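Local structure of endoribonuclease YbeY (Aquifex aeolicus, 1OZ9) at residues Lys17-Lys22 against His103-Glu108; Asp23-Trp28 against Leu43-Thr48; Ser34-Asn39 against His119-Asp124; Asp92-Gln97 against Lys110-His115. The protein probably acts as a zinc-dependent, single-strand-specific endoribonuclease that matures the 3' end of 16S rRNA and takes part in late 70S ribosome quality control. All coordinates share one frame; numbering follows the deposited sequence.

Contact 1 of 4, residues Lys17-Lys22 against His103-Glu108; sequences KRKVRK and HSLEEE
Leu105 and Glu106, in the first turn of helix 105-120, meet Lys19 and Val20 of the loop that follows strand 10-15. Ahead of them, His103 is tied back onto its own segment: its NE2 donates to Glu108 OE1 at 2.7 Å, with the acceptor in the ring plane and on the anti side of the carboxylate. Such a bond fixes the ring's rotation and would tend to favour a protonated imidazole. Ser104 is the N-cap, its OG accepting from Glu107 N at 2.9 Å, a role its short hydroxyl side chain suits well. Leu105 and Val20 share the centre of the contact. With CG anti to the backbone N (chi1 172°), the Leu105 branch faces the loop, where CD2 lies 3.8 Å from Lys19 CB, the two side chains crossing nearly at a right angle. Its CG packs 3.9 Å from Val20 CG2. Glu106 lends its aliphatic stem, CG resting 4.2 Å from that same Val20 CG2, while its carboxylate turns to polar work: OE1 forms a salt bridge with Lys24, and OE2 reaches Arg21 N through a water. Lys19 suits the margin, with a methylene chain for Leu105 and an amine leading away to a long, weak ion pair with Glu95. Val20 also packs on helix 22-35, Lys19 touches helix 91-101, and a backbone bond of Lys17 to Ile47 fastens the loop to strand 41-48.

Contact 2 of 4, residues Asp23-Trp28 against Leu43-Thr48; sequences DKIEKW and LSVYIT
No ring enters the touch of Ile25 with Val45 and Ile47; the flat groups of these segments, Trp28 and Tyr46, take no part in it. Over one face of the Trp28 indole, displaced toward the rim, sits Lys24 O, 3.2 Å above the plane, and this same oxygen accepts the helical bond from Trp28 N. Thr48 CB lies 3.6 Å above one face of the Tyr46 ring, again near the rim; Tyr46 leaves the strand on the side away from the helix, its OH bonded to Glu52. Between helix and strand, Ile25 spreads its two branches. CG2, anti to the backbone N, meets Val45 CG1 at 4.0 Å, and the longer arm (chi1 -73°) carries CD1 tip to tip against Ile47 CG1 at 3.6 Å. Beta-branched residues suit both strand positions, keeping bulk close to the backbone. This is helix-on-sheet packing within the beta-alpha-beta unit 10-15, 22-35, 41-48. With hydrocarbon alone at the interface, its stability probably comes from excluded water and close fit.

Contact 3 of 4, residues Ser34-Asn39 against His119-Asp124; sequences SALGLN and HLLGYD
Leu121 drives both its methyls against Leu36 and Leu38, in the turn just after helix 22-35, and this is the tight part of the contact. Its CD1 meets Leu36 CD1 tip to tip at 3.7 Å and lies 4.0 Å from Leu36 CD2, while its CD2 reaches Leu38 CD1 at 4.0 Å. All three leucines hold CG anti to the carbonyl carbon; Leu36 and Leu38 each reach toward Leu121, and it toward them, across backbones whose nearest CA atoms, those of Leu36 and Leu121, stand 9.8 Å apart. The loose side is the pair of turns behind them. Gly37 and Gly122 are exposed, each closing its helix in a Schellman motif with positive phi; Gly122, with no side chain, suits backbone angles that bring the preceding carbonyl oxygen close. Asn39 is also solvent-facing, a suitable place for an amide, and its OD1 accepts from Lys8. The turn at Gly122 leads from His119 toward His125, both predicted zinc ligands. Leucines, ending in two methyls, suit this surface bridge, which implies cohesion without directional bonds.

Contact 4 of 4, residues Asp92-Gln97 against Lys110-His115; sequences DTAERQ and KRLIVH
Ala94 and Leu112 join helices 91-101 and 105-120 where the backbones of their two segments come nearest, CA to CA 8.2 Å. The conformation of Leu112 makes the touch: CG stands anti to the carbonyl carbon (chi1 -73°) and the chain runs on extended, bringing CD1 to 3.9 Å from Ala94 CB. A single methyl suits Ala94, which also packs on Leu105 and Val109 and lets the helices come close. The Gln97 side chain comes near the other methyl of Leu112. Elsewhere on its helix, Arg96 curls back, its bent chain setting the guanidinium face over Asp92 O, 3.8 Å above the plane; NH1 makes a weak bond to Thr93 OG1, and NH2 a salt bridge with Asp50. His115, whose CG is anti to the backbone N (chi1 -170°), belongs to the predicted zinc site rather than to this touch. Its ND1 is bonded to Glu139, a carboxylate that, if His115 binds zinc as predicted, would be second-shell and orient the ring. Its ring also meets those of His119 and His125. Two predicted zinc ligands one helical turn apart, with the third just past a glycine turn, resemble the HExxHxxGxxH motif of the metzincins, without its glutamate, in keeping with the matrix-metalloproteinase-type fold.

Contacts 2 and 4 are buried and contact 3 lies at the surface, with contact 1 between these extremes. Helix 105-120 serves three of them: its start in contact 1, its middle in contact 4 and the turn at its C-terminal end in contact 3, on the opposite side of the chain's centre from contacts 1 and 4. Helix 22-35 and the turn that follows it serve contacts 2 and 3. Ile113 packs on Ile25 and Trp28, joining contacts 2 and 4, whereas a salt bridge of Glu106 with Lys24 ties contact 1 to contact 2. Hydrocarbon touches hold all four together; contact 1, bordered by charged side chains, adds a water bridge, whereas contact 3 is apolar although it lies at the surface. Contacts 3 and 4 carry predicted zinc ligands.

Contact 1 of 4, residues Lys17-Lys22 against His103-Glu108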
loop_
_atom_site.group_PDB
_atom_site.type_symbol
_atom_site.label_atom_id
_atom_site.label_comp_id
_atom_site.label_asym_id
_atom_site.label_seq_id
_atom_site.Cartn_x
_atom_site.Cartn_y
_atom_site.Cartn_z
ATOM N N LYS A 17 -9.809 4.990 9.980
ATOM C CA LYS A 17 -9.404 4.235 11.178
ATOM C C LYS A 17 -8.046 4.790 11.606
ATOM O O LYS A 17 -7.182 5.023 10.758
ATOM C CB LYS A 17 -9.315 2.755 10.854
ATOM C CG LYS A 17 -10.664 2.139 10.668
ATOM C CD LYS A 17 -11.449 2.158 11.974
ATOM C CE LYS A 17 -12.562 1.121 11.941
ATOM N NZ LYS A 17 -13.454 1.132 13.155
ATOM N N ARG A 18 -7.874 5.033 12.906
ATOM C CA ARG A 18 -6.767 5.853 13.383
ATOM C C ARG A 18 -5.811 5.329 14.434
ATOM O O ARG A 18 -5.192 6.134 15.152
ATOM C CB ARG A 18 -7.373 7.142 13.939
ATOM C CG ARG A 18 -8.290 7.823 12.953
ATOM C CD ARG A 18 -8.739 9.158 13.416
ATOM N NE ARG A 18 -10.035 9.531 12.869
ATOM C CZ ARG A 18 -10.182 10.290 11.816
ATOM N NH1 ARG A 18 -9.111 10.757 11.193
ATOM N NH2 ARG A 18 -11.399 10.592 11.387
ATOM N N LYS A 19 -5.689 4.007 14.544
ATOM C CA LYS A 19 -4.830 3.419 15.557
ATOM C C LYS A 19 -3.347 3.665 15.287
ATOM O O LYS A 19 -2.545 3.730 16.220
ATOM C CB LYS A 19 -5.119 1.910 15.726
ATOM C CG LYS A 19 -5.025 1.482 17.139
ATOM C CD LYS A 19 -5.805 0.207 17.461
ATOM C CE LYS A 19 -5.553 -0.135 18.925
ATOM N NZ LYS A 19 -6.371 -1.204 19.576
ATOM N N VAL A 20 -3.002 3.837 14.021
ATOM C CA VAL A 20 -1.637 4.147 13.615
ATOM C C VAL A 20 -1.539 5.631 13.241
ATOM O O VAL A 20 -2.354 6.159 12.463
ATOM C CB VAL A 20 -1.216 3.267 12.420
ATOM C CG1 VAL A 20 0.166 3.675 11.871
ATOM C CG2 VAL A 20 -1.268 1.770 12.805
ATOM N N ARG A 21 -0.541 6.301 13.794
ATOM C CA ARG A 21 -0.330 7.715 13.549
ATOM C C ARG A 21 -0.213 8.124 12.080
ATOM O O ARG A 21 0.470 7.483 11.284
ATOM C CB ARG A 21 0.910 8.190 14.320
ATOM C CG ARG A 21 0.680 8.322 15.817
ATOM C CD ARG A 21 1.940 8.566 16.620
ATOM N NE ARG A 21 2.944 9.378 15.928
ATOM C CZ ARG A 21 4.265 9.282 16.160
ATOM N NH1 ARG A 21 4.733 8.413 17.077
ATOM N NH2 ARG A 21 5.121 10.058 15.489
ATOM N N LYS A 22 -0.865 9.227 11.737
ATOM C CA LYS A 22 -0.846 9.711 10.366
ATOM C C LYS A 22 0.564 10.013 9.865
ATOM O O LYS A 22 0.902 9.715 8.716
ATOM C CB LYS A 22 -1.720 10.994 10.238
ATOM C CG LYS A 22 -1.803 11.493 8.761
ATOM C CD LYS A 22 -2.207 12.973 8.704
ATOM C CE LYS A 22 -2.196 13.559 7.258
ATOM N NZ LYS A 22 -2.710 14.981 7.281
ATOM N N HIS A 103 3.187 -10.035 14.971
ATOM C CA HIS A 103 3.853 -8.731 15.016
ATOM C C HIS A 103 2.890 -7.581 15.301
ATOM O O HIS A 103 1.703 -7.793 15.423
ATOM C CB HIS A 103 4.738 -8.435 13.784
ATOM C CG HIS A 103 4.047 -8.546 12.457
ATOM N ND1 HIS A 103 4.464 -9.431 11.485
ATOM C CD2 HIS A 103 3.021 -7.847 11.911
ATOM C CE1 HIS A 103 3.721 -9.285 10.402
ATOM N NE2 HIS A 103 2.827 -8.339 10.637
ATOM N N SER A 104 3.411 -6.365 15.397
ATOM C CA SER A 104 2.560 -5.222 15.724
ATOM C C SER A 104 1.651 -4.783 14.578
ATOM O O SER A 104 1.883 -5.108 13.418
ATOM C CB SER A 104 3.408 -4.045 16.205
ATOM O OG SER A 104 4.113 -3.458 15.122
ATOM N N LEU A 105 0.595 -4.057 14.922
ATOM C CA LEU A 105 -0.269 -3.463 13.906
ATOM C C LEU A 105 0.541 -2.510 13.021
ATOM O O LEU A 105 0.375 -2.472 11.775
ATOM C CB LEU A 105 -1.437 -2.720 14.552
ATOM C CG LEU A 105 -2.304 -1.901 13.583
ATOM C CD1 LEU A 105 -2.940 -2.818 12.586
ATOM C CD2 LEU A 105 -3.396 -1.166 14.366
ATOM N N GLU A 106 1.428 -1.747 13.653
ATOM C CA GLU A 106 2.248 -0.798 12.893
ATOM C C GLU A 106 3.088 -1.558 11.904
ATOM O O GLU A 106 3.210 -1.145 10.762
ATOM C CB GLU A 106 3.168 0.039 13.781
ATOM C CG GLU A 106 2.402 0.989 14.673
ATOM C CD GLU A 106 3.267 2.055 15.331
ATOM O OE1 GLU A 106 4.469 2.185 14.997
ATOM O OE2 GLU A 106 2.728 2.766 16.202
ATOM N N GLU A 107 3.666 -2.675 12.342
ATOM C CA GLU A 107 4.483 -3.446 11.424
ATOM C C GLU A 107 3.634 -3.966 10.257
ATOM O O GLU A 107 4.078 -3.929 9.101
ATOM C CB GLU A 107 5.202 -4.592 12.134
ATOM C CG GLU A 107 6.009 -5.476 11.185
ATOM C CD GLU A 107 7.246 -4.794 10.584
ATOM O OE1 GLU A 107 7.846 -3.904 11.232
ATOM O OE2 GLU A 107 7.634 -5.161 9.447
ATOM N N GLU A 108 2.411 -4.406 10.538
ATOM C CA GLU A 108 1.549 -4.942 9.479
ATOM C C GLU A 108 1.115 -3.835 8.514
ATOM O O GLU A 108 1.093 -4.012 7.278
ATOM C CB GLU A 108 0.335 -5.683 10.072
ATOM C CG GLU A 108 -0.607 -6.315 9.031
ATOM C CD GLU A 108 0.042 -7.444 8.224
ATOM O OE1 GLU A 108 1.165 -7.903 8.581
ATOM O OE2 GLU A 108 -0.582 -7.888 7.225
HETATM O O HOH W 1 1.461 4.850 15.748
#

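Contact 2 of 4, residues Asp23-Trp28 against Leu43-Thr48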
loop_
_atom_site.group_PDB
_atom_site.type_symbol
_atom_site.label_atom_id
_atom_site.label_comp_id
_atom_site.label_asym_id
_atom_site.label_seq_id
_atom_site.Cartn_x
_atom_site.Cartn_y
_atom_site.Cartn_z
ATOM N N ASP A 23 1.360 10.651 10.724
ATOM C CA ASP A 23 2.720 11.006 10.327
ATOM C C ASP A 23 3.605 9.787 10.101
ATOM O O ASP A 23 4.542 9.841 9.294
ATOM C CB ASP A 23 3.362 12.001 11.306
ATOM C CG ASP A 23 3.469 11.468 12.745
ATOM O OD1 ASP A 23 2.750 10.527 13.161
ATOM O OD2 ASP A 23 4.263 11.977 13.555
ATOM N N LYS A 24 3.321 8.688 10.786
ATOM C CA LYS A 24 4.120 7.475 10.570
ATOM C C LYS A 24 3.792 6.858 9.205
ATOM O O LYS A 24 4.685 6.411 8.477
ATOM C CB LYS A 24 3.893 6.431 11.674
ATOM C CG LYS A 24 4.694 6.689 12.928
ATOM C CD LYS A 24 4.563 5.504 13.941
ATOM C CE LYS A 24 5.525 5.660 15.103
ATOM N NZ LYS A 24 5.200 4.825 16.328
ATOM N N ILE A 25 2.503 6.818 8.878
ATOM C CA ILE A 25 2.080 6.283 7.615
ATOM C C ILE A 25 2.671 7.158 6.519
ATOM O O ILE A 25 3.163 6.649 5.490
ATOM C CB ILE A 25 0.537 6.226 7.530
ATOM C CG1 ILE A 25 0.003 5.079 8.423
ATOM C CG2 ILE A 25 0.078 6.046 6.106
ATOM C CD1 ILE A 25 -1.466 5.233 8.741
ATOM N N GLU A 26 2.619 8.469 6.715
ATOM C CA GLU A 26 3.141 9.376 5.695
ATOM C C GLU A 26 4.641 9.136 5.460
ATOM O O GLU A 26 5.095 9.048 4.297
ATOM C CB GLU A 26 2.901 10.837 6.092
ATOM C CG GLU A 26 2.864 11.766 4.899
ATOM C CD GLU A 26 2.591 13.231 5.268
ATOM O OE1 GLU A 26 1.748 13.508 6.170
ATOM O OE2 GLU A 26 3.221 14.101 4.633
ATOM N N LYS A 27 5.399 9.053 6.558
ATOM C CA LYS A 27 6.837 8.794 6.521
ATOM C C LYS A 27 7.191 7.450 5.831
ATOM O O LYS A 27 8.068 7.440 4.957
ATOM C CB LYS A 27 7.497 8.934 7.908
ATOM C CG LYS A 27 8.884 8.227 8.070
ATOM C CD LYS A 27 9.462 8.365 9.492
ATOM C CE LYS A 27 10.358 7.162 9.923
ATOM N NZ LYS A 27 11.836 7.467 10.047
ATOM N N TRP A 28 6.527 6.347 6.201
ATOM C CA TRP A 28 6.773 5.051 5.551
ATOM C C TRP A 28 6.543 5.167 4.047
ATOM O O TRP A 28 7.349 4.695 3.245
ATOM C CB TRP A 28 5.839 3.958 6.086
ATOM C CG TRP A 28 6.165 3.576 7.489
ATOM C CD1 TRP A 28 7.384 3.582 8.075
ATOM C CD2 TRP A 28 5.248 3.147 8.476
ATOM N NE1 TRP A 28 7.297 3.141 9.377
ATOM C CE2 TRP A 28 5.983 2.898 9.657
ATOM C CE3 TRP A 28 3.870 2.944 8.491
ATOM C CZ2 TRP A 28 5.384 2.464 10.836
ATOM C CZ3 TRP A 28 3.284 2.498 9.666
ATOM C CH2 TRP A 28 4.038 2.271 10.813
ATOM N N LEU A 43 0.770 10.039 -4.311
ATOM C CA LEU A 43 0.308 8.740 -3.838
ATOM C C LEU A 43 -0.698 9.011 -2.745
ATOM O O LEU A 43 -0.403 9.806 -1.850
ATOM C CB LEU A 43 1.470 7.996 -3.190
ATOM C CG LEU A 43 1.121 6.735 -2.411
ATOM C CD1 LEU A 43 0.532 5.683 -3.372
ATOM C CD2 LEU A 43 2.370 6.188 -1.703
ATOM N N SER A 44 -1.863 8.365 -2.805
ATOM C CA SER A 44 -2.829 8.489 -1.725
ATOM C C SER A 44 -2.869 7.183 -0.931
ATOM O O SER A 44 -2.831 6.094 -1.521
ATOM C CB SER A 44 -4.212 8.861 -2.258
ATOM O OG SER A 44 -4.169 10.177 -2.820
ATOM N N VAL A 45 -2.897 7.300 0.399
ATOM C CA VAL A 45 -3.004 6.119 1.249
ATOM C C VAL A 45 -4.258 6.262 2.111
ATOM O O VAL A 45 -4.434 7.296 2.794
ATOM C CB VAL A 45 -1.767 5.937 2.122
ATOM C CG1 VAL A 45 -1.912 4.662 2.982
ATOM C CG2 VAL A 45 -0.489 5.868 1.236
ATOM N N TYR A 46 -5.153 5.272 2.077
ATOM C CA TYR A 46 -6.385 5.368 2.874
ATOM C C TYR A 46 -6.400 4.228 3.877
ATOM O O TYR A 46 -6.207 3.076 3.487
ATOM C CB TYR A 46 -7.603 5.263 1.955
ATOM C CG TYR A 46 -8.978 5.487 2.585
ATOM C CD1 TYR A 46 -9.161 6.323 3.681
ATOM C CD2 TYR A 46 -10.110 4.872 2.038
ATOM C CE1 TYR A 46 -10.424 6.530 4.220
ATOM C CE2 TYR A 46 -11.364 5.067 2.561
ATOM C CZ TYR A 46 -11.532 5.895 3.645
ATOM O OH TYR A 46 -12.811 6.070 4.141
ATOM N N ILE A 47 -6.584 4.532 5.159
ATOM C CA ILE A 47 -6.727 3.457 6.152
ATOM C C ILE A 47 -8.204 3.411 6.547
ATOM O O ILE A 47 -8.738 4.366 7.141
ATOM C CB ILE A 47 -5.888 3.684 7.417
ATOM C CG1 ILE A 47 -4.406 3.930 7.101
ATOM C CG2 ILE A 47 -6.073 2.503 8.384
ATOM C CD1 ILE A 47 -3.686 2.801 6.316
ATOM N N THR A 48 -8.876 2.311 6.221
ATOM C CA THR A 48 -10.303 2.233 6.466
ATOM C C THR A 48 -10.674 0.945 7.184
ATOM O O THR A 48 -9.821 0.361 7.870
ATOM C CB THR A 48 -11.072 2.461 5.127
ATOM O OG1 THR A 48 -12.476 2.498 5.359
ATOM C CG2 THR A 48 -10.849 1.308 4.128
#

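Contact 3 of 4, residues Ser34-Asn39 against His119-Asp124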
loop_
_atom_site.group_PDB
_atom_site.type_symbol
_atom_site.label_atom_id
_atom_site.label_comp_id
_atom_site.label_asym_id
_atom_site.label_seq_id
_atom_site.Cartn_x
_atom_site.Cartn_y
_atom_site.Cartn_z
ATOM N N SER A 34 10.916 7.097 -2.008
ATOM C CA SER A 34 12.317 7.457 -2.149
ATOM C C SER A 34 13.220 6.245 -2.400
ATOM O O SER A 34 14.166 6.325 -3.183
ATOM C CB SER A 34 12.804 8.291 -0.938
ATOM O OG SER A 34 14.207 8.511 -1.001
ATOM N N ALA A 35 12.944 5.117 -1.758
ATOM C CA ALA A 35 13.782 3.932 -1.965
ATOM C C ALA A 35 13.559 3.450 -3.389
ATOM O O ALA A 35 14.444 2.864 -4.015
ATOM C CB ALA A 35 13.407 2.843 -0.987
ATOM N N LEU A 36 12.380 3.751 -3.918
ATOM C CA LEU A 36 12.066 3.357 -5.277
ATOM C C LEU A 36 12.591 4.358 -6.343
ATOM O O LEU A 36 12.408 4.149 -7.537
ATOM C CB LEU A 36 10.571 3.119 -5.411
ATOM C CG LEU A 36 10.064 1.861 -4.720
ATOM C CD1 LEU A 36 8.552 1.947 -4.420
ATOM C CD2 LEU A 36 10.337 0.628 -5.555
ATOM N N GLY A 37 13.203 5.455 -5.893
ATOM C CA GLY A 37 13.783 6.441 -6.797
ATOM C C GLY A 37 12.760 7.333 -7.491
ATOM O O GLY A 37 13.086 7.977 -8.476
ATOM N N LEU A 38 11.541 7.391 -6.971
ATOM C CA LEU A 38 10.479 8.156 -7.621
ATOM C C LEU A 38 10.534 9.592 -7.182
ATOM O O LEU A 38 10.807 9.858 -6.018
ATOM C CB LEU A 38 9.111 7.596 -7.252
ATOM C CG LEU A 38 8.868 6.244 -7.941
ATOM C CD1 LEU A 38 7.697 5.500 -7.301
ATOM C CD2 LEU A 38 8.560 6.534 -9.421
ATOM N N ASN A 39 10.260 10.504 -8.112
ATOM C CA ASN A 39 10.274 11.926 -7.818
ATOM C C ASN A 39 9.050 12.571 -8.466
ATOM O O ASN A 39 8.629 12.182 -9.561
ATOM C CB ASN A 39 11.560 12.573 -8.403
ATOM C CG ASN A 39 12.867 11.990 -7.812
ATOM O OD1 ASN A 39 13.348 12.440 -6.754
ATOM N ND2 ASN A 39 13.480 11.020 -8.531
ATOM N N HIS A 119 2.416 -3.036 -6.003
ATOM C CA HIS A 119 1.321 -3.376 -6.907
ATOM C C HIS A 119 1.030 -2.192 -7.803
ATOM O O HIS A 119 0.725 -2.352 -8.990
ATOM C CB HIS A 119 0.033 -3.672 -6.143
ATOM C CG HIS A 119 -0.152 -5.111 -5.816
ATOM N ND1 HIS A 119 -0.566 -6.039 -6.742
ATOM C CD2 HIS A 119 0.030 -5.785 -4.653
ATOM C CE1 HIS A 119 -0.631 -7.229 -6.167
ATOM N NE2 HIS A 119 -0.282 -7.100 -4.896
ATOM N N LEU A 120 1.082 -1.002 -7.219
ATOM C CA LEU A 120 0.749 0.215 -7.967
ATOM C C LEU A 120 1.736 0.506 -9.083
ATOM O O LEU A 120 1.394 1.180 -10.061
ATOM C CB LEU A 120 0.751 1.437 -7.044
ATOM C CG LEU A 120 -0.522 2.062 -6.527
ATOM C CD1 LEU A 120 -0.179 3.455 -5.949
ATOM C CD2 LEU A 120 -1.551 2.200 -7.616
ATOM N N LEU A 121 2.965 0.025 -8.921
ATOM C CA LEU A 121 3.984 0.209 -9.925
ATOM C C LEU A 121 3.843 -0.835 -11.027
ATOM O O LEU A 121 4.663 -0.893 -11.948
ATOM C CB LEU A 121 5.380 0.146 -9.316
ATOM C CG LEU A 121 5.590 1.301 -8.333
ATOM C CD1 LEU A 121 6.965 1.181 -7.723
ATOM C CD2 LEU A 121 5.380 2.679 -9.032
ATOM N N GLY A 122 2.823 -1.680 -10.929
ATOM C CA GLY A 122 2.556 -2.615 -12.012
ATOM C C GLY A 122 3.127 -4.015 -11.880
ATOM O O GLY A 122 3.263 -4.727 -12.868
ATOM N N TYR A 123 3.450 -4.433 -10.667
ATOM C CA TYR A 123 3.926 -5.805 -10.460
ATOM C C TYR A 123 2.776 -6.578 -9.841
ATOM O O TYR A 123 1.953 -6.000 -9.139
ATOM C CB TYR A 123 5.117 -5.818 -9.494
ATOM C CG TYR A 123 6.344 -5.078 -10.000
ATOM C CD1 TYR A 123 6.390 -3.690 -10.001
ATOM C CD2 TYR A 123 7.449 -5.769 -10.478
ATOM C CE1 TYR A 123 7.498 -3.016 -10.471
ATOM C CE2 TYR A 123 8.575 -5.095 -10.953
ATOM C CZ TYR A 123 8.585 -3.723 -10.931
ATOM O OH TYR A 123 9.685 -3.043 -11.385
ATOM N N ASP A 124 2.717 -7.879 -10.062
ATOM C CA ASP A 124 1.637 -8.654 -9.462
ATOM C C ASP A 124 2.266 -9.986 -9.078
ATOM O O ASP A 124 2.977 -10.568 -9.866
ATOM C CB ASP A 124 0.502 -8.867 -10.487
ATOM C CG ASP A 124 -0.799 -9.388 -9.849
ATOM O OD1 ASP A 124 -0.802 -9.798 -8.666
ATOM O OD2 ASP A 124 -1.875 -9.439 -10.479
#

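Contact 4 of 4, residues Asp92-Gln97 against Lys110-His115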
loop_
_atom_site.group_PDB
_atom_site.type_symbol
_atom_site.label_atom_id
_atom_site.label_comp_id
_atom_site.label_asym_id
_atom_site.label_seq_id
_atom_site.Cartn_x
_atom_site.Cartn_y
_atom_site.Cartn_z
ATOM N N ASP A 92 -8.991 -3.253 10.187
ATOM C CA ASP A 92 -9.615 -4.429 10.783
ATOM C C ASP A 92 -8.880 -5.700 10.384
ATOM O O ASP A 92 -8.592 -6.565 11.218
ATOM C CB ASP A 92 -11.047 -4.590 10.303
ATOM C CG ASP A 92 -11.977 -3.515 10.817
ATOM O OD1 ASP A 92 -11.653 -2.837 11.839
ATOM O OD2 ASP A 92 -13.067 -3.297 10.247
ATOM N N THR A 93 -8.622 -5.839 9.092
ATOM C CA THR A 93 -7.953 -7.032 8.619
ATOM C C THR A 93 -6.504 -7.011 9.017
ATOM O O THR A 93 -5.981 -8.038 9.411
ATOM C CB THR A 93 -8.118 -7.187 7.094
ATOM O OG1 THR A 93 -9.472 -7.565 6.833
ATOM C CG2 THR A 93 -7.296 -8.388 6.572
ATOM N N ALA A 94 -5.867 -5.842 8.931
ATOM C CA ALA A 94 -4.470 -5.696 9.335
ATOM C C ALA A 94 -4.280 -6.157 10.793
ATOM O O ALA A 94 -3.297 -6.834 11.120
ATOM C CB ALA A 94 -4.027 -4.218 9.173
ATOM N N GLU A 95 -5.221 -5.800 11.668
ATOM C CA GLU A 95 -5.098 -6.203 13.081
ATOM C C GLU A 95 -5.119 -7.722 13.239
ATOM O O GLU A 95 -4.341 -8.277 14.015
ATOM C CB GLU A 95 -6.180 -5.569 13.964
ATOM C CG GLU A 95 -5.975 -4.085 14.265
ATOM C CD GLU A 95 -7.094 -3.542 15.148
ATOM O OE1 GLU A 95 -8.272 -3.660 14.726
ATOM O OE2 GLU A 95 -6.802 -3.036 16.264
ATOM N N ARG A 96 -6.004 -8.384 12.497
ATOM C CA ARG A 96 -6.125 -9.837 12.587
ATOM C C ARG A 96 -4.884 -10.516 12.066
ATOM O O ARG A 96 -4.443 -11.522 12.625
ATOM C CB ARG A 96 -7.342 -10.373 11.820
ATOM C CG ARG A 96 -8.690 -10.079 12.458
ATOM C CD ARG A 96 -9.882 -10.661 11.687
ATOM N NE ARG A 96 -10.989 -9.706 11.677
ATOM C CZ ARG A 96 -11.391 -9.039 10.594
ATOM N NH1 ARG A 96 -10.813 -9.247 9.419
ATOM N NH2 ARG A 96 -12.397 -8.178 10.686
ATOM N N GLN A 97 -4.340 -9.989 10.975
ATOM C CA GLN A 97 -3.147 -10.581 10.388
ATOM C C GLN A 97 -1.966 -10.387 11.311
ATOM O O GLN A 97 -1.164 -11.305 11.535
ATOM C CB GLN A 97 -2.867 -10.009 8.968
ATOM C CG GLN A 97 -3.817 -10.596 7.934
ATOM C CD GLN A 97 -3.707 -10.004 6.521
ATOM O OE1 GLN A 97 -2.823 -9.182 6.213
ATOM N NE2 GLN A 97 -4.604 -10.443 5.663
ATOM N N LYS A 110 2.726 -1.037 7.867
ATOM C CA LYS A 110 3.925 -0.662 7.121
ATOM C C LYS A 110 4.152 -1.636 5.951
ATOM O O LYS A 110 4.399 -1.228 4.792
ATOM C CB LYS A 110 5.155 -0.668 8.038
ATOM C CG LYS A 110 6.485 -0.312 7.321
ATOM C CD LYS A 110 7.671 -0.288 8.300
ATOM C CE LYS A 110 8.067 -1.678 8.721
ATOM N NZ LYS A 110 9.172 -1.695 9.745
ATOM N N ARG A 111 4.029 -2.917 6.248
ATOM C CA ARG A 111 4.232 -3.954 5.242
ATOM C C ARG A 111 3.175 -3.896 4.137
ATOM O O ARG A 111 3.473 -4.147 2.954
ATOM C CB ARG A 111 4.246 -5.325 5.899
ATOM C CG ARG A 111 5.575 -5.637 6.651
ATOM C CD ARG A 111 5.584 -7.010 7.332
ATOM N NE ARG A 111 6.616 -7.180 8.355
ATOM C CZ ARG A 111 6.969 -8.377 8.883
ATOM N NH1 ARG A 111 6.392 -9.500 8.451
ATOM N NH2 ARG A 111 7.905 -8.461 9.839
ATOM N N LEU A 112 1.953 -3.564 4.517
ATOM C CA LEU A 112 0.867 -3.473 3.573
ATOM C C LEU A 112 1.027 -2.239 2.689
ATOM O O LEU A 112 0.642 -2.263 1.522
ATOM C CB LEU A 112 -0.491 -3.436 4.295
ATOM C CG LEU A 112 -0.905 -4.798 4.883
ATOM C CD1 LEU A 112 -2.103 -4.657 5.795
ATOM C CD2 LEU A 112 -1.213 -5.866 3.784
ATOM N N ILE A 113 1.565 -1.153 3.242
ATOM C CA ILE A 113 1.829 0.035 2.414
ATOM C C ILE A 113 2.821 -0.299 1.323
ATOM O O ILE A 113 2.626 0.044 0.159
ATOM C CB ILE A 113 2.402 1.153 3.282
ATOM C CG1 ILE A 113 1.278 1.753 4.115
ATOM C CG2 ILE A 113 3.047 2.266 2.414
ATOM C CD1 ILE A 113 1.780 2.616 5.283
ATOM N N VAL A 114 3.895 -0.983 1.693
ATOM C CA VAL A 114 4.913 -1.383 0.702
ATOM C C VAL A 114 4.293 -2.321 -0.308
ATOM O O VAL A 114 4.477 -2.153 -1.527
ATOM C CB VAL A 114 6.125 -2.028 1.411
ATOM C CG1 VAL A 114 7.182 -2.558 0.407
ATOM C CG2 VAL A 114 6.754 -0.969 2.347
ATOM N N HIS A 115 3.534 -3.295 0.181
ATOM C CA HIS A 115 2.916 -4.255 -0.732
ATOM C C HIS A 115 2.028 -3.496 -1.735
ATOM O O HIS A 115 2.072 -3.752 -2.944
ATOM C CB HIS A 115 2.100 -5.262 0.070
ATOM C CG HIS A 115 1.609 -6.425 -0.733
ATOM N ND1 HIS A 115 2.362 -7.568 -0.925
ATOM C CD2 HIS A 115 0.436 -6.629 -1.378
ATOM C CE1 HIS A 115 1.664 -8.432 -1.644
ATOM N NE2 HIS A 115 0.499 -7.881 -1.944
#